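PDB 5O2X: glycoside hydrolase family 61 from Trichoderma reesei QM6a, which acts as a copper-dependent lytic polysaccharide monooxygenase of family AA9, which probably breaks cellulose chains by oxidation. Local coordinates for residues W13-A16 with T21-Y24; N51-I54 with K58-T61; V82-P87 with Q172-C177; L119-G122 with G126-A129; G151-R156 with S187-G192. One frame throughout, in Å; residues are numbered along the deposited sequence. Where two conformers were deposited one is given.

Contact 1: W13-A16 with T21-Y24; sequences WYQA and TFPY. With MAN (alpha-D-mannopyranose), chain P; MAN (alpha-D-mannopyranose), chain R.
A16 and F22 are the nearest backbone positions here, yet their CA atoms stand 10.2 Å apart, because a strand end faces a short 3-10 turn and only side chains and one carbonyl bridge the distance. F22 does most of the bridging. Its CG is anti to the carbonyl carbon (chi1 -71°), and the ring reaches back toward the strand. The ring rim at CZ lies 3.5 Å from A16 O, which approaches obliquely. Q15 comes from the opposite direction with an extended chain. In the conformer described, Q15 NE2 lies 3.6 Å from F22 CZ, at the ring edge, and the amide plane is turned 82° from the ring. No hydrogen bond crosses between the segments, so this is van der Waals contact. The turn is closed by Y24 N bonding to T21 O at 3.0 Å.

The strand also packs against two mannoses. W13 spreads its indole under one of them, with NE1 3.3 Å from mannose O4 and CZ3 3.6 Å from mannose C6. Replacing W13 with an alanine would probably leave this sugar without its flat support. Y14 OH forms a 2.7 Å hydrogen bond with O2 of another mannose.

P29 packs against both Q15 and F22, and the Y17 ring also meets F22. Strand 12-15 runs between two partners in the sheet: antiparallel to strand 3-9 through Y14 with I7, and parallel to strand 241-243 through W13 with A241 and A243.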
# COMPACT_ATOMS: atom_id res chain seq x y z
N TRP A 13 -12.66 -8.52 -9.04
CA TRP A 13 -12.88 -7.81 -7.80
C TRP A 13 -12.73 -8.78 -6.59
O TRP A 13 -13.35 -9.85 -6.59
CB TRP A 13 -14.31 -7.27 -7.81
CG TRP A 13 -14.74 -6.32 -6.72
CD1 TRP A 13 -14.87 -4.98 -6.85
CD2 TRP A 13 -15.25 -6.64 -5.42
NE1 TRP A 13 -15.40 -4.45 -5.70
CE2 TRP A 13 -15.70 -5.44 -4.82
CE3 TRP A 13 -15.46 -7.84 -4.73
CZ2 TRP A 13 -16.29 -5.41 -3.53
CZ3 TRP A 13 -16.08 -7.78 -3.47
CH2 TRP A 13 -16.47 -6.61 -2.92
N TYR A 14 -11.98 -8.32 -5.60
CA TYR A 14 -11.84 -8.99 -4.30
C TYR A 14 -12.26 -8.04 -3.20
O TYR A 14 -11.79 -6.90 -3.14
CB TYR A 14 -10.40 -9.41 -4.02
CG TYR A 14 -9.87 -10.49 -4.92
CD1 TYR A 14 -9.40 -10.20 -6.18
CD2 TYR A 14 -9.86 -11.81 -4.49
CE1 TYR A 14 -8.91 -11.21 -7.02
CE2 TYR A 14 -9.41 -12.83 -5.31
CZ TYR A 14 -8.93 -12.52 -6.58
OH TYR A 14 -8.47 -13.54 -7.38
N GLN A 15 -13.06 -8.55 -2.27
CA GLN A 15 -13.40 -7.81 -1.08
C GLN A 15 -12.14 -7.59 -0.25
O GLN A 15 -11.42 -8.54 0.05
CB GLN A 15 -14.42 -8.60 -0.28
CG GLN A 15 -15.03 -7.87 0.91
CD GLN A 15 -16.10 -8.71 1.61
OE1 GLN A 15 -16.10 -9.93 1.56
NE2 GLN A 15 -16.98 -8.03 2.31
N ALA A 16 -11.89 -6.36 0.16
CA ALA A 16 -10.77 -6.10 1.05
C ALA A 16 -11.20 -6.25 2.52
O ALA A 16 -12.37 -6.46 2.81
CB ALA A 16 -10.23 -4.68 0.81
N THR A 21 -16.33 -2.27 9.41
CA THR A 21 -17.47 -3.19 9.33
C THR A 21 -17.14 -4.51 9.97
O THR A 21 -17.85 -5.01 10.85
CB THR A 21 -17.89 -3.36 7.86
OG1 THR A 21 -18.21 -2.06 7.33
CG2 THR A 21 -19.09 -4.27 7.73
N PHE A 22 -16.06 -5.15 9.51
CA PHE A 22 -15.75 -6.51 9.96
C PHE A 22 -15.55 -6.65 11.46
O PHE A 22 -16.00 -7.68 12.00
CB PHE A 22 -14.51 -7.05 9.23
CG PHE A 22 -14.68 -7.38 7.78
CD1 PHE A 22 -15.69 -6.90 6.97
CD2 PHE A 22 -13.69 -8.18 7.19
CE1 PHE A 22 -15.70 -7.18 5.60
CE2 PHE A 22 -13.72 -8.48 5.86
CZ PHE A 22 -14.69 -7.94 5.05
N PRO A 23 -14.96 -5.68 12.18
CA PRO A 23 -14.78 -5.87 13.62
C PRO A 23 -16.11 -5.99 14.34
O PRO A 23 -16.16 -6.51 15.47
CB PRO A 23 -14.02 -4.62 14.05
CG PRO A 23 -13.27 -4.20 12.82
CD PRO A 23 -14.22 -4.50 11.71
N TYR A 24 -17.18 -5.47 13.74
CA TYR A 24 -18.50 -5.49 14.37
C TYR A 24 -19.27 -6.78 14.10
O TYR A 24 -20.34 -7.00 14.68
CB TYR A 24 -19.32 -4.29 13.91
CG TYR A 24 -18.62 -2.99 14.17
CD1 TYR A 24 -18.49 -2.51 15.46
CD2 TYR A 24 -18.11 -2.20 13.13
CE1 TYR A 24 -17.89 -1.29 15.72
CE2 TYR A 24 -17.49 -0.99 13.37
CZ TYR A 24 -17.37 -0.52 14.66
OH TYR A 24 -16.83 0.71 14.91
C1 MAN P . -18.75 -9.37 -8.25
C2 MAN P . -18.99 -8.35 -9.34
C3 MAN P . -18.36 -7.06 -8.82
C4 MAN P . -18.85 -6.67 -7.44
C5 MAN P . -18.66 -7.80 -6.47
C6 MAN P . -19.24 -7.48 -5.10
O2 MAN P . -20.41 -8.29 -9.55
O3 MAN P . -18.74 -6.03 -9.68
O4 MAN P . -18.33 -5.47 -6.94
O5 MAN P . -19.32 -8.92 -7.04
O6 MAN P . -19.34 -8.71 -4.37
C1 MAN R . -7.33 -17.64 -5.05
C2 MAN R . -8.25 -16.79 -5.89
C3 MAN R . -9.10 -17.63 -6.81
C4 MAN R . -8.23 -18.62 -7.59
C5 MAN R . -7.30 -19.42 -6.67
C6 MAN R . -6.32 -20.26 -7.46
O2 MAN R . -7.41 -15.90 -6.65
O3 MAN R . -9.84 -16.80 -7.69
O4 MAN R . -9.06 -19.54 -8.28
O5 MAN R . -6.54 -18.53 -5.84
O6 MAN R . -5.51 -21.04 -6.60

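Contact 2: N51-I54 with K58-T61; sequences NPDI and KNAT. With NAG (2-acetamido-2-deoxy-beta-D-glucopyranose), chain B.
D53 reaches across to K58 and N59 with its whole side chain. CB comes first, 4.1 Å from K58 CA. With CG anti to the carbonyl carbon (chi1 -75°), the carboxylate swings toward the second segment, and its carbon CG also rests against K58 CA. OD1 then takes the hydrogen bond of the contact: N59 N donates to D53 OD1 at 3.0 Å, almost straight at 175°. The N-H arrives from above the carboxylate plane, 50° out of it. The other oxygen, OD2, touches the aliphatic part of the lysine, 3.8 Å from K58 CG. OD2 also accepts from a water at 2.6 Å. The same water donates to N59 OD1 at 2.8 Å, so a direct bond and a water bridge both tie D53 to N59.

N51 precedes the turn that leads into a short, weakly bonded helix. In the conformer described, D53 N donates to N51 OD1 at 2.8 Å, a capping bond of the Asx-turn kind. I54 N bonds to N51 O in the same turn. The cap thus holds the D53 backbone, while the D53 carboxylate grips the loop that follows.

N59 is the glycosylated residue of an N-A-T sequon. Its ND2 is joined covalently to C1 of an N-acetylglucosamine at 1.4 Å. The K58 chain is extended beyond CG. Its NZ lies 6.2 Å from D53 OD2, where the opposite charges may attract weakly without contact. The loop backbone also bonds K58 to A37 and T61 to T35, and A60 O accepts from K106 NZ.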
# COMPACT_ATOMS: atom_id res chain seq x y z
N ASN A 51 7.85 0.34 15.30
CA ASN A 51 6.90 -0.55 15.96
C ASN A 51 6.25 -1.43 14.91
O ASN A 51 6.07 -0.98 13.77
CB ASN A 51 5.80 0.34 16.61
CG ASN A 51 4.75 -0.46 17.36
OD1 ASN A 51 3.69 -0.97 16.82
ND2 ASN A 51 5.03 -0.65 18.63
N PRO A 52 5.79 -2.64 15.26
CA PRO A 52 5.14 -3.50 14.30
C PRO A 52 3.94 -2.90 13.59
O PRO A 52 3.59 -3.36 12.50
CB PRO A 52 4.75 -4.73 15.15
CG PRO A 52 4.80 -4.28 16.59
CD PRO A 52 5.89 -3.28 16.60
N ASP A 53 3.29 -1.92 14.19
CA ASP A 53 2.12 -1.30 13.54
C ASP A 53 2.41 -0.74 12.16
O ASP A 53 1.51 -0.66 11.33
CB ASP A 53 1.54 -0.18 14.43
CG ASP A 53 0.77 -0.69 15.63
OD1 ASP A 53 0.50 -1.91 15.74
OD2 ASP A 53 0.41 0.20 16.46
N ILE A 54 3.64 -0.28 11.90
CA ILE A 54 3.91 0.31 10.57
C ILE A 54 3.87 -0.73 9.47
O ILE A 54 3.72 -0.37 8.29
CB ILE A 54 5.27 1.04 10.57
CG1 ILE A 54 5.44 1.96 9.35
CG2 ILE A 54 6.45 0.07 10.66
CD1 ILE A 54 4.35 2.99 9.14
N LYS A 58 -2.32 -0.99 12.39
CA LYS A 58 -2.37 -1.28 13.82
C LYS A 58 -2.81 -2.71 14.11
O LYS A 58 -3.83 -3.20 13.65
CB LYS A 58 -3.30 -0.29 14.52
CG LYS A 58 -2.74 1.09 14.54
CD LYS A 58 -3.72 2.06 15.26
CE LYS A 58 -3.20 3.47 15.27
NZ LYS A 58 -4.15 4.35 16.00
N ASN A 59 -2.00 -3.37 14.95
CA ASN A 59 -2.31 -4.70 15.46
C ASN A 59 -2.56 -5.69 14.35
O ASN A 59 -3.24 -6.68 14.56
CB ASN A 59 -3.49 -4.65 16.44
CG ASN A 59 -3.19 -3.87 17.65
OD1 ASN A 59 -2.06 -3.50 17.92
ND2 ASN A 59 -4.24 -3.66 18.46
N ALA A 60 -1.96 -5.50 13.16
CA ALA A 60 -2.44 -6.28 12.03
C ALA A 60 -2.09 -7.76 12.19
O ALA A 60 -1.01 -8.12 12.64
CB ALA A 60 -1.86 -5.76 10.73
N THR A 61 -3.02 -8.59 11.74
CA THR A 61 -2.83 -10.03 11.68
C THR A 61 -3.15 -10.50 10.28
O THR A 61 -3.92 -9.89 9.52
CB THR A 61 -3.69 -10.75 12.75
OG1 THR A 61 -5.07 -10.41 12.58
CG2 THR A 61 -3.26 -10.42 14.13
C1 NAG B . -4.06 -3.03 19.72
C2 NAG B . -5.34 -2.34 20.20
C3 NAG B . -5.09 -1.83 21.62
C4 NAG B . -4.60 -2.90 22.54
C5 NAG B . -3.41 -3.61 21.94
C6 NAG B . -2.91 -4.84 22.75
C7 NAG B . -6.80 -0.93 18.83
C8 NAG B . -6.93 0.35 18.05
N2 NAG B . -5.63 -1.20 19.33
O3 NAG B . -6.33 -1.28 22.13
O4 NAG B . -4.27 -2.36 23.83
O5 NAG B . -3.74 -4.08 20.65
O6 NAG B . -3.99 -5.68 23.12
O7 NAG B . -7.75 -1.68 18.96
O HOH W 1 -1.63 -0.70 17.88

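Contact 3: V82-P87 with Q172-C177; sequences VPWPHP and QNYPQC. With CU (copper (II) ion), chain S; SO4 (sulfate ion), chain T.
W84 turns its edge to the face of Y174. The tip, W84 CH2, sits over the centre of the tyrosine ring and lies 3.6 Å from Y174 CD1. The planes are 89° apart, a T-shaped pair. P85 lies between two rings of its own segment, with CD over one face of W84 and CG over one face of H86. H163 also stacks on H86.

The H86 edge carries the metal: NE2 binds copper at 1.9 Å. Two waters also bind the ion, at 2.0 and 2.4 Å. Y174 OH lies 2.8 Å from copper, a longer approach. The same hydroxyl donates to Q172 OE1 at 2.7 Å, from 36° above the carbonyl plane. Q172 NE2 in turn donates to a sulfate oxygen, O4, at 3.0 Å; the sulfate is probably from the crystallisation liquor. A phenylalanine in place of Y174 is likely to leave copper without its hydroxyl neighbour and Q172 OE1 without that donor.

With the methylated histidine at position 1, H86 makes up the histidine brace of lytic polysaccharide monooxygenases, and Y174 takes the axial tyrosine place familiar from AA9 copper sites.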
# COMPACT_ATOMS: atom_id res chain seq x y z
N VAL A 82 -15.03 8.45 -0.54
CA VAL A 82 -14.70 9.35 -1.62
C VAL A 82 -15.04 10.78 -1.21
O VAL A 82 -16.20 11.02 -0.81
CB VAL A 82 -15.47 8.97 -2.89
CG1 VAL A 82 -15.22 9.95 -4.02
CG2 VAL A 82 -15.17 7.56 -3.34
N PRO A 83 -14.13 11.75 -1.28
CA PRO A 83 -12.77 11.68 -1.72
C PRO A 83 -11.81 11.44 -0.56
O PRO A 83 -12.00 11.88 0.56
CB PRO A 83 -12.51 13.07 -2.28
CG PRO A 83 -13.32 13.97 -1.39
CD PRO A 83 -14.56 13.17 -1.11
N TRP A 84 -10.64 10.87 -0.90
CA TRP A 84 -9.51 10.89 0.01
C TRP A 84 -9.18 12.36 0.32
O TRP A 84 -9.16 13.18 -0.58
CB TRP A 84 -8.30 10.22 -0.68
CG TRP A 84 -7.06 10.30 0.16
CD1 TRP A 84 -6.04 11.19 0.02
CD2 TRP A 84 -6.77 9.53 1.32
NE1 TRP A 84 -5.12 11.04 1.02
CE2 TRP A 84 -5.54 10.01 1.83
CE3 TRP A 84 -7.40 8.46 1.98
CZ2 TRP A 84 -4.97 9.47 2.99
CZ3 TRP A 84 -6.81 7.94 3.10
CH2 TRP A 84 -5.64 8.44 3.60
N PRO A 85 -8.92 12.70 1.60
CA PRO A 85 -8.89 14.11 1.99
C PRO A 85 -7.54 14.80 2.02
O PRO A 85 -7.54 15.99 2.27
CB PRO A 85 -9.56 14.11 3.38
CG PRO A 85 -9.17 12.78 3.95
CD PRO A 85 -9.23 11.84 2.78
N HIS A 86 -6.42 14.10 1.89
CA HIS A 86 -5.13 14.68 2.23
C HIS A 86 -4.10 14.65 1.09
O HIS A 86 -4.08 13.74 0.30
CB HIS A 86 -4.47 13.92 3.39
CG HIS A 86 -5.33 13.72 4.60
ND1 HIS A 86 -5.94 14.75 5.25
CD2 HIS A 86 -5.62 12.61 5.30
CE1 HIS A 86 -6.55 14.25 6.33
NE2 HIS A 86 -6.40 12.95 6.38
N PRO A 87 -3.17 15.62 1.09
CA PRO A 87 -2.06 15.63 0.13
C PRO A 87 -0.90 14.73 0.59
O PRO A 87 -0.50 14.78 1.75
CB PRO A 87 -1.61 17.09 0.16
CG PRO A 87 -1.89 17.54 1.58
CD PRO A 87 -3.18 16.85 1.92
N GLN A 172 1.27 11.17 8.52
CA GLN A 172 0.29 10.12 8.78
C GLN A 172 0.40 9.06 7.72
O GLN A 172 0.25 9.32 6.53
CB GLN A 172 -1.13 10.70 8.74
CG GLN A 172 -1.39 11.74 9.81
CD GLN A 172 -2.72 12.45 9.63
OE1 GLN A 172 -3.48 12.15 8.70
NE2 GLN A 172 -3.00 13.40 10.50
N ASN A 173 0.69 7.81 8.13
CA ASN A 173 0.88 6.72 7.18
C ASN A 173 -0.35 5.82 7.21
O ASN A 173 -0.85 5.45 8.28
CB ASN A 173 2.10 5.90 7.51
CG ASN A 173 3.39 6.64 7.29
OD1 ASN A 173 3.58 7.75 7.79
ND2 ASN A 173 4.30 6.03 6.54
N TYR A 174 -0.78 5.39 6.01
CA TYR A 174 -1.97 4.56 5.87
C TYR A 174 -1.62 3.29 5.10
O TYR A 174 -2.04 3.10 3.93
CB TYR A 174 -3.08 5.34 5.15
CG TYR A 174 -3.53 6.60 5.90
CD1 TYR A 174 -2.85 7.79 5.78
CD2 TYR A 174 -4.67 6.58 6.70
CE1 TYR A 174 -3.29 8.93 6.41
CE2 TYR A 174 -5.13 7.71 7.36
CZ TYR A 174 -4.45 8.91 7.17
OH TYR A 174 -4.93 10.02 7.84
N PRO A 175 -0.87 2.36 5.71
CA PRO A 175 -0.52 1.10 5.02
C PRO A 175 -1.70 0.15 5.00
O PRO A 175 -2.49 0.07 5.96
CB PRO A 175 0.63 0.55 5.87
CG PRO A 175 0.34 1.10 7.26
CD PRO A 175 -0.20 2.48 7.01
N GLN A 176 -1.75 -0.64 3.92
CA GLN A 176 -2.79 -1.66 3.71
C GLN A 176 -2.10 -2.86 3.04
O GLN A 176 -1.53 -2.71 1.96
CB GLN A 176 -3.88 -1.11 2.78
CG GLN A 176 -4.62 0.12 3.31
CD GLN A 176 -5.70 -0.24 4.27
OE1 GLN A 176 -6.88 -0.37 3.89
NE2 GLN A 176 -5.35 -0.43 5.53
N CYS A 177 -2.16 -4.00 3.71
CA CYS A 177 -1.50 -5.21 3.21
C CYS A 177 -2.49 -6.21 2.64
O CYS A 177 -3.62 -6.37 3.14
CB CYS A 177 -0.75 -5.91 4.35
SG CYS A 177 0.70 -4.97 4.85
CU CU S . -7.18 11.70 7.65
S SO4 T . -6.52 15.85 10.55
O1 SO4 T . -6.67 17.24 10.06
O2 SO4 T . -6.88 15.94 11.97
O3 SO4 T . -7.40 14.95 9.74
O4 SO4 T . -5.19 15.39 10.35
O HOH W 2 -6.15 12.71 9.09
O HOH W 3 -9.29 12.85 7.61

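Contact 4: L119-G122 with G126-A129; sequences LLSG and GTWA. With SO4 (sulfate ion), chain U.
L120 N donates to T127 O at 2.7 Å, and T127 N donates back across the strands to S121 O at 2.9 Å. T127 O also receives S121 N, but at 3.4 Å this bond is weak. T127 is thus matched by two residues, L120 and S121, the mark of a classic beta bulge. It lies in the hairpin of strands 110-121 and 127-128 and shifts the antiparallel register by one residue.

The side chains of S121 and T127 share one face of the sheet and meet a sulfate, probably from the crystallisation liquor. T127 OG1 donates to sulfate O4 at 2.5 Å; the S121 contact is too short to be read with confidence.

L119 and W128 meet on the other face. L119 CG is anti to its own N (chi1 178°), which carries CD1 over the indole. CD1 stands 4.0 Å from the centroid of the five-membered ring of W128, 24° off its normal, a CH-pi contact. L119 CB rests near the far rim, 3.9 Å from W128 CZ3. The indole NE1 bonds to P125 O, and Y217 meets the ring edge-to-face. The place of G126 suits glycine: a CB would run into L119 CD1 and S121 O, and phi is positive. W128 is the N-cap of helix 129-135, and its backbone N bonds to D131 OD2.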
# COMPACT_ATOMS: atom_id res chain seq x y z
N LEU A 119 5.58 14.33 -5.23
CA LEU A 119 5.18 15.65 -5.63
C LEU A 119 5.27 15.75 -7.14
O LEU A 119 6.36 15.64 -7.71
CB LEU A 119 6.10 16.67 -4.96
CG LEU A 119 5.86 18.14 -5.30
CD1 LEU A 119 4.49 18.63 -4.86
CD2 LEU A 119 6.95 18.95 -4.64
N LEU A 120 4.16 15.99 -7.78
CA LEU A 120 4.13 16.05 -9.22
C LEU A 120 4.49 17.40 -9.75
O LEU A 120 5.06 17.51 -10.86
CB LEU A 120 2.79 15.56 -9.68
CG LEU A 120 2.66 14.04 -9.37
CD1 LEU A 120 1.25 13.61 -9.62
CD2 LEU A 120 3.62 13.24 -10.24
N SER A 121 4.12 18.45 -9.00
CA SER A 121 4.34 19.83 -9.45
C SER A 121 4.05 20.79 -8.32
O SER A 121 3.25 20.49 -7.40
CB SER A 121 3.45 20.18 -10.62
OG SER A 121 2.10 20.05 -10.27
N GLY A 122 4.62 21.96 -8.41
CA GLY A 122 4.20 23.08 -7.63
C GLY A 122 4.59 22.97 -6.16
O GLY A 122 5.51 22.21 -5.76
N GLY A 126 1.02 22.18 -3.73
CA GLY A 126 1.43 21.41 -4.90
C GLY A 126 0.43 20.32 -5.23
O GLY A 126 -0.55 20.12 -4.53
N THR A 127 0.70 19.64 -6.33
CA THR A 127 -0.08 18.49 -6.77
C THR A 127 0.71 17.23 -6.46
O THR A 127 1.91 17.17 -6.77
CB THR A 127 -0.35 18.56 -8.29
OG1 THR A 127 -1.06 19.75 -8.60
CG2 THR A 127 -1.13 17.40 -8.78
N TRP A 128 0.04 16.26 -5.88
CA TRP A 128 0.65 15.05 -5.33
C TRP A 128 0.03 13.82 -5.97
O TRP A 128 -1.06 13.85 -6.54
CB TRP A 128 0.45 15.00 -3.80
CG TRP A 128 1.16 16.08 -3.08
CD1 TRP A 128 0.77 17.37 -2.95
CD2 TRP A 128 2.46 15.98 -2.47
NE1 TRP A 128 1.71 18.07 -2.24
CE2 TRP A 128 2.76 17.25 -1.95
CE3 TRP A 128 3.37 14.95 -2.28
CZ2 TRP A 128 3.95 17.51 -1.32
CZ3 TRP A 128 4.55 15.21 -1.64
CH2 TRP A 128 4.83 16.48 -1.16
N ALA A 129 0.68 12.67 -5.74
CA ALA A 129 0.05 11.40 -6.07
C ALA A 129 -1.38 11.30 -5.58
O ALA A 129 -2.26 10.80 -6.28
CB ALA A 129 0.87 10.25 -5.51
S SO4 U . 0.09 22.97 -9.22
O1 SO4 U . -0.84 23.02 -10.39
O2 SO4 U . 0.29 24.35 -8.72
O3 SO4 U . 1.33 22.26 -9.55
O4 SO4 U . -0.49 22.18 -8.13

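Contact 5: G151-R156 with S187-G192; sequences GNYVLR and SLQPSG. With MAN (alpha-D-mannopyranose), chain D.
Two torsions bring Y153 and Q189 together. Y153 has CG anti to the carbonyl carbon (chi1 -61°), which sends its ring from the strand toward the loop. Q189 bends at its second torsion (chi2 63°), so its amide turns back to meet the ring from the opposite direction. The amide and ring planes are only 9° apart, nearly coplanar. The two groups therefore meet edge to edge and do not stack.

Q189 NE2 donates to Y153 OH at 2.9 Å. The bond is somewhat bent, and the hydroxyl lies a little out of the amide plane. The amide oxygen, Q189 OE1, sits at the ring edge, 3.7 Å from Y153 CE2, and accepts from N96 ND2. The Y153 ring is buried. It packs on L94 and N96 of strand 90-96, V182 of strand 172-183, F112 of strand 110-121 and L148 of a loop.

Further along the loop, S191 OG carries a mannose, bonded covalently to its C1 at 1.5 Å. That sugar donates from O4 to G192 O at 3.0 Å, which probably limits how it turns.

The tyrosine hydroxyl accepts a hydrogen bond from the Q189 amide and is also bonded to the carbonyl of A149, where it can only be the donor. Both ends of the Q189 amide are used as well, one as donor and one as acceptor. This is consistent with a single orientation of the amide, which ties the loop before strand 193-194 to strand 151-161.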
# COMPACT_ATOMS: atom_id res chain seq x y z
N GLY A 151 6.00 -16.82 -6.47
CA GLY A 151 6.04 -16.90 -5.02
C GLY A 151 4.80 -16.29 -4.42
O GLY A 151 3.95 -15.75 -5.13
N ASN A 152 4.73 -16.37 -3.10
CA ASN A 152 3.67 -15.71 -2.34
C ASN A 152 4.25 -14.45 -1.74
O ASN A 152 5.36 -14.47 -1.18
CB ASN A 152 3.21 -16.66 -1.25
CG ASN A 152 2.65 -17.92 -1.83
OD1 ASN A 152 1.90 -17.89 -2.79
ND2 ASN A 152 2.98 -19.02 -1.21
N TYR A 153 3.51 -13.34 -1.86
CA TYR A 153 3.99 -12.05 -1.43
C TYR A 153 2.91 -11.28 -0.69
O TYR A 153 1.74 -11.33 -1.06
CB TYR A 153 4.40 -11.17 -2.61
CG TYR A 153 5.52 -11.73 -3.47
CD1 TYR A 153 5.26 -12.63 -4.50
CD2 TYR A 153 6.84 -11.34 -3.29
CE1 TYR A 153 6.29 -13.18 -5.29
CE2 TYR A 153 7.88 -11.87 -4.07
CZ TYR A 153 7.57 -12.76 -5.08
OH TYR A 153 8.62 -13.26 -5.84
N VAL A 154 3.33 -10.52 0.33
CA VAL A 154 2.49 -9.47 0.88
C VAL A 154 2.73 -8.22 0.02
O VAL A 154 3.86 -7.77 -0.15
CB VAL A 154 2.80 -9.20 2.34
CG1 VAL A 154 2.04 -7.97 2.84
CG2 VAL A 154 2.40 -10.39 3.19
N LEU A 155 1.61 -7.67 -0.47
CA LEU A 155 1.56 -6.40 -1.19
C LEU A 155 1.16 -5.34 -0.16
O LEU A 155 0.08 -5.43 0.41
CB LEU A 155 0.56 -6.52 -2.33
CG LEU A 155 0.09 -5.29 -3.05
CD1 LEU A 155 1.24 -4.62 -3.69
CD2 LEU A 155 -1.00 -5.66 -4.05
N ARG A 156 2.05 -4.39 0.08
CA ARG A 156 1.85 -3.32 1.05
C ARG A 156 1.71 -2.03 0.28
O ARG A 156 2.67 -1.48 -0.24
CB ARG A 156 3.03 -3.27 2.02
CG ARG A 156 2.94 -2.21 3.10
CD ARG A 156 4.22 -2.15 3.92
NE ARG A 156 4.19 -1.17 5.00
CZ ARG A 156 4.30 0.14 4.84
NH1 ARG A 156 4.55 0.64 3.63
NH2 ARG A 156 4.16 0.97 5.86
N SER A 187 12.60 -14.31 -12.85
CA SER A 187 13.35 -14.67 -11.65
C SER A 187 13.70 -13.49 -10.78
O SER A 187 14.47 -13.64 -9.84
CB SER A 187 14.61 -15.45 -12.01
OG SER A 187 15.50 -14.61 -12.68
N LEU A 188 13.11 -12.32 -11.03
CA LEU A 188 13.44 -11.12 -10.26
C LEU A 188 13.07 -11.33 -8.78
O LEU A 188 11.90 -11.64 -8.49
CB LEU A 188 12.68 -9.94 -10.83
CG LEU A 188 12.89 -8.59 -10.20
CD1 LEU A 188 14.27 -8.10 -10.53
CD2 LEU A 188 11.84 -7.59 -10.66
N GLN A 189 14.02 -11.12 -7.90
CA GLN A 189 13.79 -11.28 -6.46
C GLN A 189 14.57 -10.20 -5.72
O GLN A 189 15.66 -10.43 -5.25
CB GLN A 189 14.11 -12.70 -5.99
CG GLN A 189 13.58 -13.02 -4.59
CD GLN A 189 12.08 -12.97 -4.46
OE1 GLN A 189 11.53 -12.17 -3.71
NE2 GLN A 189 11.41 -13.87 -5.17
N PRO A 190 14.03 -8.98 -5.69
CA PRO A 190 14.80 -7.83 -5.25
C PRO A 190 15.05 -7.82 -3.74
O PRO A 190 14.28 -8.35 -2.96
CB PRO A 190 13.91 -6.64 -5.64
CG PRO A 190 13.07 -7.15 -6.72
CD PRO A 190 12.75 -8.54 -6.28
N SER A 191 16.13 -7.16 -3.38
CA SER A 191 16.50 -6.94 -2.00
C SER A 191 15.51 -6.04 -1.28
O SER A 191 15.14 -5.00 -1.81
CB SER A 191 17.89 -6.28 -1.98
OG SER A 191 18.30 -5.99 -0.69
N GLY A 192 15.05 -6.47 -0.11
CA GLY A 192 14.07 -5.69 0.66
C GLY A 192 14.58 -5.16 1.97
O GLY A 192 15.72 -5.39 2.37
C1 MAN D . 19.51 -5.16 -0.69
C2 MAN D . 20.16 -5.57 0.62
C3 MAN D . 19.27 -5.18 1.78
C4 MAN D . 18.91 -3.69 1.68
C5 MAN D . 18.31 -3.33 0.33
C6 MAN D . 18.09 -1.83 0.25
O2 MAN D . 21.43 -4.93 0.80
O3 MAN D . 19.94 -5.49 3.01
O4 MAN D . 17.94 -3.39 2.70
O5 MAN D . 19.19 -3.75 -0.73
O6 MAN D . 17.34 -1.44 -0.87

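Overall arrangement
Contact 3 holds the copper site. Contacts 2, 4 and 5 all touch contact 3, but away from the metal. Contact 5 lies on the neighbouring antiparallel strand: R156 NH2 packs 3.5 Å from P175 CB. R156 NH2 also reaches contact 2, where I54 O lies at 2.8 Å, a probable hydrogen bond. C177 of contact 3 forms a disulfide with C56 of helix 53-56, so the capped helix is fixed to the same strand. Contact 4 meets contact 3 where P87 CB packs 3.9 Å from W128 CD1. Contact 1, whose strand belongs to the other sheet, touches none of them; its nearest atoms are about 6 Å from contact 3, and its centre is 32 Å from that of contact 4.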